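Local coordinates for orotidine-5-phosphate decarboxylase/orotate phosphoribosyltransferase, putative (Ompdcase-oprtase, putative) (Leishmania infantum, PDB 3QW3) that is the OMP decarboxylase domain of a bifunctional UMP synthase, converting orotidine 5'-phosphate to UMP and CO2 in de novo pyrimidine synthesis, at the interface of chains A and B. Coordinates in Å, arbitrary orientation; residue numbers count along the deposited sequence, not the author numbering. Chains: chain A/B, Orotidine-5-phosphate decarboxylase/orotate phosphoribosyltransferase, putative (Ompdcase-oprtase, putative).

The interface of chains A and B. Residues chain A 113, 144, 147, 154, 158; chain B 113, 144, 147, 154.
The ring of B:Tyr113 meets A:Leu154 at its CE2 edge, where the leucine CD2 methyl sits 3.8 Å from CE2, displaced toward one face but not over the ring centre. A:Val158 approaches nearer the phenol end from the other side of the ring plane, with CG2 3.6 Å from the hydroxyl OH, a packing contact. The twin ring, A:Tyr113, offers its edge, CE2 lying 3.9 Å from B:Leu154 CD2. The rings do not stack: their planes are inclined by about 47° and their CE2 atoms are 6.7 Å apart.

Beside the two ring edges, the Leu154 side chains that open helices 154-163 (A) and 154-162 (B) cross at about a right angle, CD2 to CD2 at 4.0 Å. Each has CG anti to its own backbone N (chi1 176° in A), which carries both methyls toward the partner chain. The Leu147 contacts break exact symmetry: the main difference is the second torsion, 27° in B:Leu147 but extended in A:Leu147, so that CD2 rather than CD1 meets the partner, 3.7 Å from A:Leu154 CD1.

This apolar patch belongs to the two-fold interface pairing decarboxylase domains, as OMP decarboxylases typically dimerise; full-length UMP synthase forms a tetramer under substrate control, and this pair is probably one of its contacts. Bridging waters flank it: water 2 joins the A:Tyr113 carbonyl to B:Leu144 N, and water 1 lies 2.8 Å from B:Tyr113 O and 3.0 Å from A:Leu144 N.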
ATOM      1  N   TYR A 113       1.481   5.936  -6.444  1.00 14.35           N
ATOM      2  CA  TYR A 113       1.013   7.276  -6.042  1.00 14.77           C
ATOM      3  C   TYR A 113       2.091   8.224  -5.495  1.00 15.24           C
ATOM      4  O   TYR A 113       2.034   9.434  -5.747  1.00 15.33           O
ATOM      5  CB  TYR A 113      -0.205   7.232  -5.103  1.00 14.75           C
ATOM      6  CG  TYR A 113      -0.852   8.603  -4.963  1.00 14.71           C
ATOM      7  CD1 TYR A 113      -0.643   9.386  -3.827  1.00 13.69           C
ATOM      8  CD2 TYR A 113      -1.632   9.130  -5.994  1.00 14.66           C
ATOM      9  CE1 TYR A 113      -1.220  10.655  -3.714  1.00 14.39           C
ATOM     10  CE2 TYR A 113      -2.213  10.393  -5.888  1.00 15.49           C
ATOM     11  CZ  TYR A 113      -2.000  11.144  -4.749  1.00 15.35           C
ATOM     12  OH  TYR A 113      -2.567  12.397  -4.668  1.00 16.05           O
ATOM     13  N   LEU A 144      -9.334   8.165 -10.338  1.00 25.85           N
ATOM     14  CA  LEU A 144      -8.001   8.701 -10.596  1.00 24.43           C
ATOM     15  C   LEU A 144      -7.420   8.188 -11.905  1.00 23.54           C
ATOM     16  O   LEU A 144      -6.932   8.970 -12.715  1.00 22.60           O
ATOM     17  CB  LEU A 144      -7.039   8.378  -9.444  1.00 24.55           C
ATOM     18  CG  LEU A 144      -6.980   9.284  -8.209  1.00 24.69           C
ATOM     19  CD1 LEU A 144      -8.191   9.097  -7.301  1.00 24.78           C
ATOM     20  CD2 LEU A 144      -5.699   9.019  -7.435  1.00 24.11           C
ATOM     21  N   LEU A 147      -8.721   9.719 -15.157  1.00 26.80           N
ATOM     22  CA  LEU A 147      -8.613  11.170 -15.295  1.00 27.32           C
ATOM     23  C   LEU A 147      -7.706  11.497 -16.476  1.00 27.80           C
ATOM     24  O   LEU A 147      -6.767  10.753 -16.775  1.00 27.46           O
ATOM     25  CB  LEU A 147      -8.081  11.821 -14.016  1.00 27.17           C
ATOM     26  CG  LEU A 147      -8.989  11.811 -12.781  1.00 27.35           C
ATOM     27  CD1 LEU A 147      -8.256  12.398 -11.579  1.00 27.78           C
ATOM     28  CD2 LEU A 147     -10.287  12.566 -13.040  1.00 27.93           C
ATOM     29  N   LEU A 154      -4.501   9.085 -16.911  1.00 22.57           N
ATOM     30  CA  LEU A 154      -3.473   8.953 -15.872  1.00 21.29           C
ATOM     31  C   LEU A 154      -2.766   7.600 -15.952  1.00 20.78           C
ATOM     32  O   LEU A 154      -1.548   7.519 -15.772  1.00 19.98           O
ATOM     33  CB  LEU A 154      -4.049   9.171 -14.462  1.00 21.19           C
ATOM     34  CG  LEU A 154      -3.063   8.971 -13.293  1.00 21.20           C
ATOM     35  CD1 LEU A 154      -1.973  10.042 -13.292  1.00 21.58           C
ATOM     36  CD2 LEU A 154      -3.756   8.919 -11.933  1.00 21.46           C
ATOM     37  N   VAL A 158       1.290   6.664 -16.158  1.00 17.77           N
ATOM     38  CA  VAL A 158       1.972   5.718 -15.284  1.00 17.54           C
ATOM     39  C   VAL A 158       2.744   4.688 -16.119  1.00 17.37           C
ATOM     40  O   VAL A 158       3.912   4.402 -15.843  1.00 17.00           O
ATOM     41  CB  VAL A 158       0.971   5.031 -14.321  1.00 17.52           C
ATOM     42  CG1 VAL A 158       1.631   3.872 -13.569  1.00 17.54           C
ATOM     43  CG2 VAL A 158       0.400   6.054 -13.342  1.00 17.87           C
TER
ATOM     44  N   TYR B 113      -5.060   5.347  -5.138  1.00 13.73           N
ATOM     45  CA  TYR B 113      -4.873   5.014  -6.560  1.00 14.08           C
ATOM     46  C   TYR B 113      -5.956   4.116  -7.184  1.00 14.62           C
ATOM     47  O   TYR B 113      -6.286   4.272  -8.368  1.00 14.22           O
ATOM     48  CB  TYR B 113      -3.466   4.465  -6.846  1.00 14.16           C
ATOM     49  CG  TYR B 113      -3.200   4.399  -8.329  1.00 13.99           C
ATOM     50  CD1 TYR B 113      -3.252   3.181  -9.022  1.00 15.00           C
ATOM     51  CD2 TYR B 113      -2.957   5.565  -9.055  1.00 16.48           C
ATOM     52  CE1 TYR B 113      -3.040   3.133 -10.402  1.00 14.41           C
ATOM     53  CE2 TYR B 113      -2.734   5.529 -10.432  1.00 15.82           C
ATOM     54  CZ  TYR B 113      -2.778   4.312 -11.096  1.00 15.77           C
ATOM     55  OH  TYR B 113      -2.570   4.302 -12.454  1.00 15.72           O
ATOM     56  N   LEU B 144       3.262  11.867 -10.247  1.00 28.81           N
ATOM     57  CA  LEU B 144       1.830  11.715 -10.407  1.00 27.22           C
ATOM     58  C   LEU B 144       1.085  12.885  -9.779  1.00 25.77           C
ATOM     59  O   LEU B 144       0.217  13.476 -10.413  1.00 25.31           O
ATOM     60  CB  LEU B 144       1.346  10.386  -9.809  1.00 27.34           C
ATOM     61  CG  LEU B 144       1.351   9.122 -10.687  1.00 27.84           C
ATOM     62  CD1 LEU B 144       2.746   8.573 -10.888  1.00 28.20           C
ATOM     63  CD2 LEU B 144       0.440   8.044 -10.108  1.00 28.75           C
ATOM     64  N   LEU B 147       0.788  16.216 -11.699  1.00 26.48           N
ATOM     65  CA  LEU B 147       0.192  16.164 -13.032  1.00 27.49           C
ATOM     66  C   LEU B 147      -1.086  16.991 -13.068  1.00 28.00           C
ATOM     67  O   LEU B 147      -1.841  17.019 -12.095  1.00 27.37           O
ATOM     68  CB  LEU B 147      -0.119  14.723 -13.434  1.00 27.41           C
ATOM     69  CG  LEU B 147       0.828  13.975 -14.382  1.00 28.35           C
ATOM     70  CD1 LEU B 147       2.274  14.471 -14.340  1.00 29.12           C
ATOM     71  CD2 LEU B 147       0.743  12.477 -14.130  1.00 27.83           C
ATOM     72  N   LEU B 154      -3.408  16.675  -9.753  1.00 20.31           N
ATOM     73  CA  LEU B 154      -3.956  15.390  -9.310  1.00 19.18           C
ATOM     74  C   LEU B 154      -4.243  15.377  -7.806  1.00 18.58           C
ATOM     75  O   LEU B 154      -5.285  14.872  -7.376  1.00 18.07           O
ATOM     76  CB  LEU B 154      -3.031  14.223  -9.681  1.00 19.14           C
ATOM     77  CG  LEU B 154      -3.479  12.827  -9.207  1.00 18.66           C
ATOM     78  CD1 LEU B 154      -4.812  12.425  -9.817  1.00 19.52           C
ATOM     79  CD2 LEU B 154      -2.414  11.775  -9.506  1.00 19.18           C
TER
HETATM   80  O   HOH W   1      -8.606   5.329  -9.603  1.00 20.65           O
HETATM   81  O   HOH W   2       3.540  11.150  -7.293  1.00 24.50           O